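Local coordinates for adenine phosphoribosyltransferase, putative (Trypanosoma brucei brucei, PDB 5VN4), which probably catalyses the transfer of a phosphoribosyl group to adenine, making AMP and diphosphate in the purine salvage pathway, and works as a homodimer, at residues 82-87 with 151-156; 72-77 with 177-182; 105-110 with 137-142. All blocks are in the same frame, centred on the assembly; numbering follows the deposited sequence.

Contact 1 of 3, residues 82-87 with 151-156; sequences THILGF and VLIDDV. With HSX (5-O-phosphono-alpha-D-ribofuranose), chain D; ADE (adenine), chain C.
The ring of Phe-87 meets Ile-153 and Asp-154 in two different ways. At its edge, close to the ring plane, Phe-87 CD2 comes 3.4 Å from Ile-153 O. Asp-154 OD2 approaches the ring obliquely, and so does Leu-152 CD2. The Asp-154 carboxylate plane is turned 26° from the ring, although the two side chains cross at about a right angle. These residues close the C-terminal end of a parallel strand pair at the heart of the type I phosphoribosyltransferase fold, where the second strand runs into the acidic pair Asp-154 and Asp-155 of the PRPP-binding motif.

Four backbone hydrogen bonds zip the pair together: Val-151 N to His-83 O, Leu-85 N to Val-151 O, Ile-153 N to Leu-85 O, and Phe-87 N to Ile-153 O, this last being the longest at 3.3 Å. On one face of the sheet, Ile-84 CG2 touches Ile-153 CG2 at 3.6 Å under helix 95-102. Ile-84 CG2 stands anti to the backbone N, and no side chain at Gly-86 intervenes. On the other face, Leu-85 CB packs on Leu-152 CD2 at 3.8 Å, and Met-163 of helix 161-172 lies against both Leu-152 and Phe-87.

Beyond Ile-153, the two carboxylates hold hydroxyls of the ribose 5-phosphate. Asp-154 OD2 accepts a short bond of 2.5 Å from HSX O3, while a water hydrogen-bonded to Asp-154 OD1 also reaches Phe-87 O. Asp-155 OD1 accepts a hydrogen bond from HSX O2 at 2.7 Å, and Asp-155 OD2 forms a salt bridge with Arg-90 NH1. One residue on, Val-156 CG2 lies 3.7 Å from N3 of the adenine.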
# COMPACT_ATOMS: atom_id res chain seq x y z
N THR A 82 -9.19 9.10 -15.34
CA THR A 82 -8.94 10.25 -14.50
C THR A 82 -8.46 9.90 -13.09
O THR A 82 -7.85 10.75 -12.44
CB THR A 82 -10.20 11.13 -14.38
OG1 THR A 82 -11.26 10.39 -13.76
CG2 THR A 82 -10.66 11.64 -15.76
N HIS A 83 -8.73 8.69 -12.61
CA HIS A 83 -8.39 8.30 -11.25
C HIS A 83 -8.15 6.79 -11.21
O HIS A 83 -8.82 6.03 -11.92
CB HIS A 83 -9.53 8.56 -10.27
CG HIS A 83 -9.94 9.99 -10.16
ND1 HIS A 83 -10.67 10.63 -11.14
CD2 HIS A 83 -9.75 10.90 -9.17
CE1 HIS A 83 -10.89 11.88 -10.77
NE2 HIS A 83 -10.35 12.06 -9.58
N ILE A 84 -7.22 6.37 -10.36
CA ILE A 84 -7.09 4.98 -9.96
C ILE A 84 -7.47 4.88 -8.49
O ILE A 84 -6.96 5.64 -7.66
CB ILE A 84 -5.66 4.45 -10.19
CG1 ILE A 84 -5.35 4.46 -11.70
CG2 ILE A 84 -5.48 3.05 -9.57
CD1 ILE A 84 -3.94 4.09 -12.01
N LEU A 85 -8.39 3.97 -8.18
CA LEU A 85 -8.86 3.72 -6.82
C LEU A 85 -8.35 2.35 -6.41
O LEU A 85 -8.62 1.37 -7.11
CB LEU A 85 -10.39 3.70 -6.79
CG LEU A 85 -11.14 5.04 -6.69
CD1 LEU A 85 -10.72 6.01 -7.79
CD2 LEU A 85 -12.64 4.77 -6.75
N GLY A 86 -7.60 2.28 -5.31
CA GLY A 86 -7.00 1.03 -4.88
C GLY A 86 -7.38 0.67 -3.45
O GLY A 86 -7.55 1.54 -2.60
N PHE A 87 -7.48 -0.64 -3.20
CA PHE A 87 -7.96 -1.15 -1.92
C PHE A 87 -6.84 -1.32 -0.89
O PHE A 87 -5.80 -1.91 -1.18
CB PHE A 87 -8.64 -2.50 -2.09
CG PHE A 87 -9.92 -2.45 -2.85
CD1 PHE A 87 -11.13 -2.21 -2.20
CD2 PHE A 87 -9.93 -2.65 -4.22
CE1 PHE A 87 -12.32 -2.19 -2.91
CE2 PHE A 87 -11.12 -2.62 -4.93
CZ PHE A 87 -12.31 -2.40 -4.28
N VAL A 151 -10.47 3.44 -12.56
CA VAL A 151 -10.06 2.04 -12.53
C VAL A 151 -9.97 1.63 -11.07
O VAL A 151 -9.39 2.36 -10.26
CB VAL A 151 -8.69 1.85 -13.22
CG1 VAL A 151 -8.11 0.46 -12.93
CG2 VAL A 151 -8.81 2.10 -14.70
N LEU A 152 -10.56 0.48 -10.73
CA LEU A 152 -10.38 -0.14 -9.42
C LEU A 152 -9.24 -1.14 -9.50
O LEU A 152 -9.19 -1.94 -10.44
CB LEU A 152 -11.66 -0.89 -9.02
CG LEU A 152 -12.84 -0.02 -8.60
CD1 LEU A 152 -14.11 -0.87 -8.58
CD2 LEU A 152 -12.58 0.61 -7.26
N ILE A 153 -8.31 -1.11 -8.53
CA ILE A 153 -7.17 -2.01 -8.54
C ILE A 153 -6.99 -2.70 -7.19
O ILE A 153 -7.15 -2.08 -6.13
CB ILE A 153 -5.87 -1.32 -9.02
CG1 ILE A 153 -4.76 -2.34 -9.27
CG2 ILE A 153 -5.41 -0.24 -8.04
CD1 ILE A 153 -3.60 -1.80 -10.09
N ASP A 154 -6.68 -3.99 -7.24
CA ASP A 154 -6.34 -4.79 -6.07
C ASP A 154 -5.29 -5.81 -6.50
O ASP A 154 -4.96 -5.91 -7.68
CB ASP A 154 -7.59 -5.47 -5.51
CG ASP A 154 -7.54 -5.66 -4.01
OD1 ASP A 154 -6.45 -5.45 -3.41
OD2 ASP A 154 -8.60 -6.00 -3.43
N ASP A 155 -4.78 -6.59 -5.54
CA ASP A 155 -3.87 -7.66 -5.95
C ASP A 155 -4.64 -8.89 -6.45
O ASP A 155 -4.47 -9.32 -7.59
CB ASP A 155 -2.81 -7.99 -4.88
CG ASP A 155 -3.37 -8.66 -3.64
OD1 ASP A 155 -4.51 -8.35 -3.23
OD2 ASP A 155 -2.62 -9.48 -3.05
N VAL A 156 -5.52 -9.45 -5.61
CA VAL A 156 -6.23 -10.69 -5.91
C VAL A 156 -7.71 -10.37 -6.08
O VAL A 156 -8.28 -9.61 -5.30
CB VAL A 156 -6.05 -11.71 -4.77
CG1 VAL A 156 -6.86 -12.98 -5.05
CG2 VAL A 156 -4.57 -12.05 -4.59
C1 HSX D . -7.76 -9.92 0.05
O4 HSX D . -9.10 -10.24 -0.34
C2 HSX D . -7.12 -9.41 -1.22
O2 HSX D . -5.99 -8.57 -0.96
C3 HSX D . -8.27 -8.68 -1.90
O3 HSX D . -8.48 -7.39 -1.30
C4 HSX D . -9.46 -9.56 -1.55
C5 HSX D . -9.80 -10.57 -2.65
O5 HSX D . -10.80 -11.48 -2.20
P' HSX D . -12.34 -11.35 -2.69
O1X HSX D . -12.98 -10.17 -1.98
O2X HSX D . -12.31 -11.20 -4.19
O3X HSX D . -12.93 -12.68 -2.26
O1 HSX D . -7.78 -8.89 1.05
N9 ADE C . -7.31 -12.82 -1.04
C8 ADE C . -8.44 -13.55 -1.24
N7 ADE C . -8.20 -14.80 -1.57
C5 ADE C . -6.82 -14.89 -1.59
C6 ADE C . -5.94 -15.96 -1.88
N6 ADE C . -6.34 -17.20 -2.21
N1 ADE C . -4.62 -15.70 -1.81
C2 ADE C . -4.22 -14.46 -1.49
N3 ADE C . -4.95 -13.39 -1.19
C4 ADE C . -6.26 -13.67 -1.27
O HOH W 1 -6.16 -5.04 -0.80

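Contact 2 of 3, residues 72-77 with 177-182; sequences DRYKNL and LVEVAG
Glu-179 OE2 is gripped by two donors from the end of helix 60-75: Tyr-74 OH at 2.7 Å and Arg-73 NE at 2.8 Å. The arginine takes the syn lone pair, on the side of the other oxygen. The tyrosine hydroxyl comes to the anti side, 34° out of the carboxylate plane. Arg-73 also sends NH2 to Glu-179 OE1 at 2.8 Å, so the guanidinium binds side-on, one nitrogen to each oxygen, in a salt bridge whose two planes are 31° apart. Arg-73 CG is anti to the backbone N (chi1 -180°), and the chain runs extended from there to NE, reaching straight across to the strand.

Around this polar knot the packing is light. Tyr-74 OH rests 3.7 Å from Ala-181 CB, and Leu-77 CD1 meets Val-178 CG1 at 4.2 Å. The contact pins the C-terminal turn of the helix onto strand 176-182 of the central sheet, with Val-209 of the next strand beside Arg-73 and Glu-179. Burial alone would disfavour a charged glutamate; the arginine charge and the tyrosine donor probably offset that and favour the ionised form.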
# COMPACT_ATOMS: atom_id res chain seq x y z
N ASP A 72 0.93 1.30 -19.95
CA ASP A 72 0.77 1.25 -21.40
C ASP A 72 -0.69 1.06 -21.79
O ASP A 72 -1.18 1.67 -22.75
CB ASP A 72 1.63 0.14 -22.02
CG ASP A 72 1.25 -0.16 -23.46
OD1 ASP A 72 0.35 -1.00 -23.70
OD2 ASP A 72 1.85 0.47 -24.37
N ARG A 73 -1.41 0.20 -21.05
CA ARG A 73 -2.80 -0.09 -21.37
C ARG A 73 -3.65 1.17 -21.27
O ARG A 73 -4.44 1.47 -22.17
CB ARG A 73 -3.32 -1.17 -20.42
CG ARG A 73 -4.76 -1.56 -20.64
CD ARG A 73 -5.07 -2.81 -19.84
NE ARG A 73 -6.46 -3.20 -20.00
CZ ARG A 73 -6.93 -3.90 -21.03
NH1 ARG A 73 -6.10 -4.32 -21.99
NH2 ARG A 73 -8.22 -4.20 -21.09
N TYR A 74 -3.50 1.91 -20.17
CA TYR A 74 -4.34 3.07 -19.96
C TYR A 74 -3.86 4.31 -20.71
O TYR A 74 -4.67 5.19 -20.99
CB TYR A 74 -4.52 3.33 -18.46
CG TYR A 74 -5.09 2.13 -17.73
CD1 TYR A 74 -6.09 1.34 -18.32
CD2 TYR A 74 -4.62 1.75 -16.48
CE1 TYR A 74 -6.60 0.23 -17.67
CE2 TYR A 74 -5.13 0.64 -15.82
CZ TYR A 74 -6.12 -0.12 -16.42
OH TYR A 74 -6.62 -1.22 -15.76
N LYS A 75 -2.57 4.37 -21.06
CA LYS A 75 -2.10 5.44 -21.93
C LYS A 75 -2.69 5.34 -23.33
O LYS A 75 -2.80 6.35 -24.03
CB LYS A 75 -0.58 5.41 -22.06
CG LYS A 75 0.19 6.12 -20.97
CD LYS A 75 1.55 6.55 -21.51
CE LYS A 75 2.54 6.83 -20.40
NZ LYS A 75 1.94 7.70 -19.35
N ASN A 76 -3.04 4.13 -23.76
CA ASN A 76 -3.46 3.89 -25.13
C ASN A 76 -4.98 3.86 -25.29
O ASN A 76 -5.47 3.58 -26.39
CB ASN A 76 -2.79 2.62 -25.67
CG ASN A 76 -1.32 2.85 -26.02
OD1 ASN A 76 -1.00 3.73 -26.83
ND2 ASN A 76 -0.44 2.08 -25.40
N LEU A 77 -5.72 4.16 -24.23
CA LEU A 77 -7.16 4.34 -24.37
C LEU A 77 -7.46 5.59 -25.18
O LEU A 77 -6.76 6.60 -25.06
CB LEU A 77 -7.81 4.47 -22.99
CG LEU A 77 -7.71 3.24 -22.08
CD1 LEU A 77 -8.40 3.51 -20.76
CD2 LEU A 77 -8.32 2.04 -22.78
N LEU A 177 -17.00 3.57 -14.39
CA LEU A 177 -16.04 2.54 -14.05
C LEU A 177 -15.50 1.97 -15.35
O LEU A 177 -16.23 1.31 -16.11
CB LEU A 177 -16.68 1.46 -13.18
CG LEU A 177 -15.78 0.30 -12.76
CD1 LEU A 177 -14.51 0.79 -12.06
CD2 LEU A 177 -16.52 -0.69 -11.88
N VAL A 178 -14.23 2.24 -15.63
CA VAL A 178 -13.63 1.83 -16.90
C VAL A 178 -13.21 0.37 -16.86
O VAL A 178 -13.46 -0.39 -17.81
CB VAL A 178 -12.46 2.76 -17.24
CG1 VAL A 178 -11.76 2.31 -18.53
CG2 VAL A 178 -12.94 4.20 -17.36
N GLU A 179 -12.56 -0.05 -15.78
CA GLU A 179 -11.97 -1.38 -15.73
C GLU A 179 -11.69 -1.71 -14.28
O GLU A 179 -11.49 -0.82 -13.45
CB GLU A 179 -10.66 -1.40 -16.53
CG GLU A 179 -9.99 -2.73 -16.67
CD GLU A 179 -9.04 -2.76 -17.84
OE1 GLU A 179 -9.52 -2.78 -19.00
OE2 GLU A 179 -7.82 -2.76 -17.61
N VAL A 180 -11.67 -3.01 -14.01
CA VAL A 180 -11.23 -3.59 -12.75
C VAL A 180 -9.91 -4.31 -13.03
O VAL A 180 -9.83 -5.09 -13.98
CB VAL A 180 -12.30 -4.57 -12.24
CG1 VAL A 180 -11.73 -5.56 -11.26
CG2 VAL A 180 -13.48 -3.79 -11.65
N ALA A 181 -8.89 -4.02 -12.23
CA ALA A 181 -7.53 -4.51 -12.48
C ALA A 181 -6.99 -5.27 -11.27
O ALA A 181 -7.21 -4.88 -10.12
CB ALA A 181 -6.57 -3.35 -12.78
N GLY A 182 -6.24 -6.34 -11.55
CA GLY A 182 -5.54 -7.06 -10.50
C GLY A 182 -4.38 -7.84 -11.08
O GLY A 182 -4.16 -7.86 -12.29

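Contact 3 of 3, residues 105-110 with 137-142; sequences PFVLIR and MTVRFG. With PPV (pyrophosphate), chain I.
Arg-110 O is held by two donors of Thr-138: the backbone N at 2.7 Å, in the carbonyl plane, and OG1 at 3.0 Å, which comes from above that plane, 46° out of it. Thr-138 OG1 can reach because it stands between its own backbone N and carbonyl carbon (chi1 60°). The return bond, Arg-110 N to Thr-138 O at 2.9 Å, completes an antiparallel hydrogen-bonded pair. It is a single bridge, for the strands run 143° to one another and soon part. Two residues along each strand, a water spans the gap, donating to Leu-108 O and accepting from Arg-140 N.

The Arg-110 guanidinium binds a pyrophosphate that is also hydrogen-bonded to Arg-90 and Tyr-129 of the second subunit. Arg-110 NH2 donates to PPV O32 at 3.0 Å, the oxygen lying near the guanidinium plane, and Arg-110 NH1 to PPV O22 at 3.2 Å. Arg-110 NE also forms a salt bridge with Asp-88 of its own chain, and Lys-114 of that chain is a further partner of this pyrophosphate at the dimer interface.

Apolar groups flank the bridge. Ile-109 CG2 lies 3.6 Å from Met-137 CB, the two side chains crossing at about a right angle. Farther along, Val-107 CG1 packs against Val-139 CG2 at 3.5 Å. Leu-169 of helix 161-172 touches Ile-109, Met-137 and Val-139, while strand 83-87 pairs in parallel with 106-109 and strand 119-121 pairs antiparallel with 138-140 in a small two-stranded sheet.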
# COMPACT_ATOMS: atom_id res chain seq x y z
N PRO A 105 -4.59 11.08 -9.97
CA PRO A 105 -4.72 10.76 -8.54
C PRO A 105 -4.81 9.27 -8.30
O PRO A 105 -5.43 8.52 -9.06
CB PRO A 105 -6.04 11.44 -8.16
CG PRO A 105 -6.20 12.55 -9.15
CD PRO A 105 -5.63 12.02 -10.43
N PHE A 106 -4.19 8.84 -7.20
CA PHE A 106 -4.46 7.54 -6.61
C PHE A 106 -5.33 7.76 -5.38
O PHE A 106 -4.94 8.47 -4.45
CB PHE A 106 -3.18 6.79 -6.23
CG PHE A 106 -3.48 5.46 -5.62
CD1 PHE A 106 -4.00 4.44 -6.40
CD2 PHE A 106 -3.30 5.24 -4.27
CE1 PHE A 106 -4.31 3.21 -5.84
CE2 PHE A 106 -3.59 4.02 -3.71
CZ PHE A 106 -4.10 3.00 -4.49
N VAL A 107 -6.53 7.18 -5.40
CA VAL A 107 -7.55 7.38 -4.37
C VAL A 107 -7.62 6.13 -3.50
O VAL A 107 -7.67 5.01 -4.02
CB VAL A 107 -8.91 7.68 -5.03
CG1 VAL A 107 -10.02 7.74 -3.99
CG2 VAL A 107 -8.84 8.96 -5.84
N LEU A 108 -7.64 6.32 -2.19
CA LEU A 108 -7.62 5.21 -1.24
C LEU A 108 -9.03 4.71 -0.96
O LEU A 108 -9.92 5.48 -0.60
CB LEU A 108 -6.99 5.65 0.08
CG LEU A 108 -5.67 6.41 0.01
CD1 LEU A 108 -5.13 6.61 1.42
CD2 LEU A 108 -4.68 5.67 -0.86
N ILE A 109 -9.23 3.40 -1.09
CA ILE A 109 -10.42 2.74 -0.56
C ILE A 109 -9.98 2.02 0.70
O ILE A 109 -9.09 1.16 0.65
CB ILE A 109 -11.03 1.77 -1.58
CG1 ILE A 109 -11.45 2.52 -2.84
CG2 ILE A 109 -12.21 1.02 -0.95
CD1 ILE A 109 -12.06 1.64 -3.89
N ARG A 110 -10.56 2.38 1.84
CA ARG A 110 -10.01 1.95 3.12
C ARG A 110 -11.05 1.27 3.99
O ARG A 110 -12.25 1.55 3.90
CB ARG A 110 -9.37 3.10 3.89
CG ARG A 110 -8.20 3.74 3.15
CD ARG A 110 -7.16 4.30 4.11
NE ARG A 110 -6.50 3.21 4.81
CZ ARG A 110 -5.54 3.35 5.71
NH1 ARG A 110 -5.09 4.55 6.06
NH2 ARG A 110 -5.02 2.27 6.27
N MET A 137 -15.95 -0.94 3.29
CA MET A 137 -14.95 -0.09 2.66
C MET A 137 -15.47 1.34 2.59
O MET A 137 -16.68 1.58 2.52
CB MET A 137 -14.61 -0.57 1.25
CG MET A 137 -13.83 -1.88 1.22
SD MET A 137 -12.20 -1.69 1.96
CE MET A 137 -11.59 -3.38 1.86
N THR A 138 -14.54 2.29 2.61
CA THR A 138 -14.88 3.70 2.57
C THR A 138 -13.98 4.43 1.58
O THR A 138 -12.90 3.95 1.23
CB THR A 138 -14.78 4.38 3.95
OG1 THR A 138 -13.44 4.26 4.43
CG2 THR A 138 -15.74 3.73 4.94
N VAL A 139 -14.44 5.60 1.13
CA VAL A 139 -13.67 6.47 0.25
C VAL A 139 -13.99 7.91 0.62
O VAL A 139 -15.09 8.22 1.08
CB VAL A 139 -13.96 6.16 -1.24
CG1 VAL A 139 -15.35 6.65 -1.65
CG2 VAL A 139 -12.86 6.71 -2.14
N ARG A 140 -13.01 8.80 0.44
CA ARG A 140 -13.19 10.20 0.78
C ARG A 140 -14.21 10.82 -0.17
O ARG A 140 -14.10 10.68 -1.39
CB ARG A 140 -11.85 10.93 0.63
CG ARG A 140 -11.73 12.23 1.39
CD ARG A 140 -10.32 12.82 1.24
NE ARG A 140 -10.02 13.16 -0.15
CZ ARG A 140 -10.46 14.27 -0.76
NH1 ARG A 140 -11.21 15.14 -0.10
NH2 ARG A 140 -10.14 14.50 -2.02
N PHE A 141 -15.20 11.52 0.39
CA PHE A 141 -16.12 12.28 -0.45
C PHE A 141 -15.37 13.42 -1.11
O PHE A 141 -14.58 14.12 -0.47
CB PHE A 141 -17.27 12.83 0.38
CG PHE A 141 -18.31 13.53 -0.44
CD1 PHE A 141 -19.28 12.80 -1.10
CD2 PHE A 141 -18.30 14.91 -0.58
CE1 PHE A 141 -20.24 13.43 -1.87
CE2 PHE A 141 -19.26 15.55 -1.35
CZ PHE A 141 -20.23 14.80 -2.00
N GLY A 142 -15.59 13.59 -2.41
CA GLY A 142 -14.93 14.63 -3.17
C GLY A 142 -13.64 14.22 -3.84
O GLY A 142 -13.02 15.05 -4.52
O11 PPV I . -2.81 1.54 12.46
P1 PPV I . -3.12 2.71 11.56
O21 PPV I . -2.71 4.06 12.11
O31 PPV I . -4.50 2.70 10.95
OPP PPV I . -2.11 2.52 10.32
P2 PPV I . -2.55 2.53 8.77
O12 PPV I . -1.17 2.60 8.14
O22 PPV I . -3.39 3.79 8.63
O32 PPV I . -3.31 1.25 8.55
O HOH W 2 -10.22 8.09 -0.07

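How the contacts relate
Contact 1 is the middle of the three, its centre about 10 Å from those of contact 2 and contact 3, whose centres lie about 18 Å apart without touching. The central sheet joins them: Gly-86 O and Ile-109 N, at 2.9 Å, probably bond contact 1 to contact 3, and Leu-152 O and Ala-181 N, at 2.8 Å, do so toward contact 2. Strands 106-109, 83-87, 149-153 and 176-182 thus stand side by side. Ribose 5-phosphate and adenine sit at the 154-156 end of contact 1. The Ala-181 side chain of contact 2 is about 12 Å from the sugar phosphate, the Met-137 side chain of contact 3 about 6 Å; contact 3 also meets a pyrophosphate shared with the second subunit.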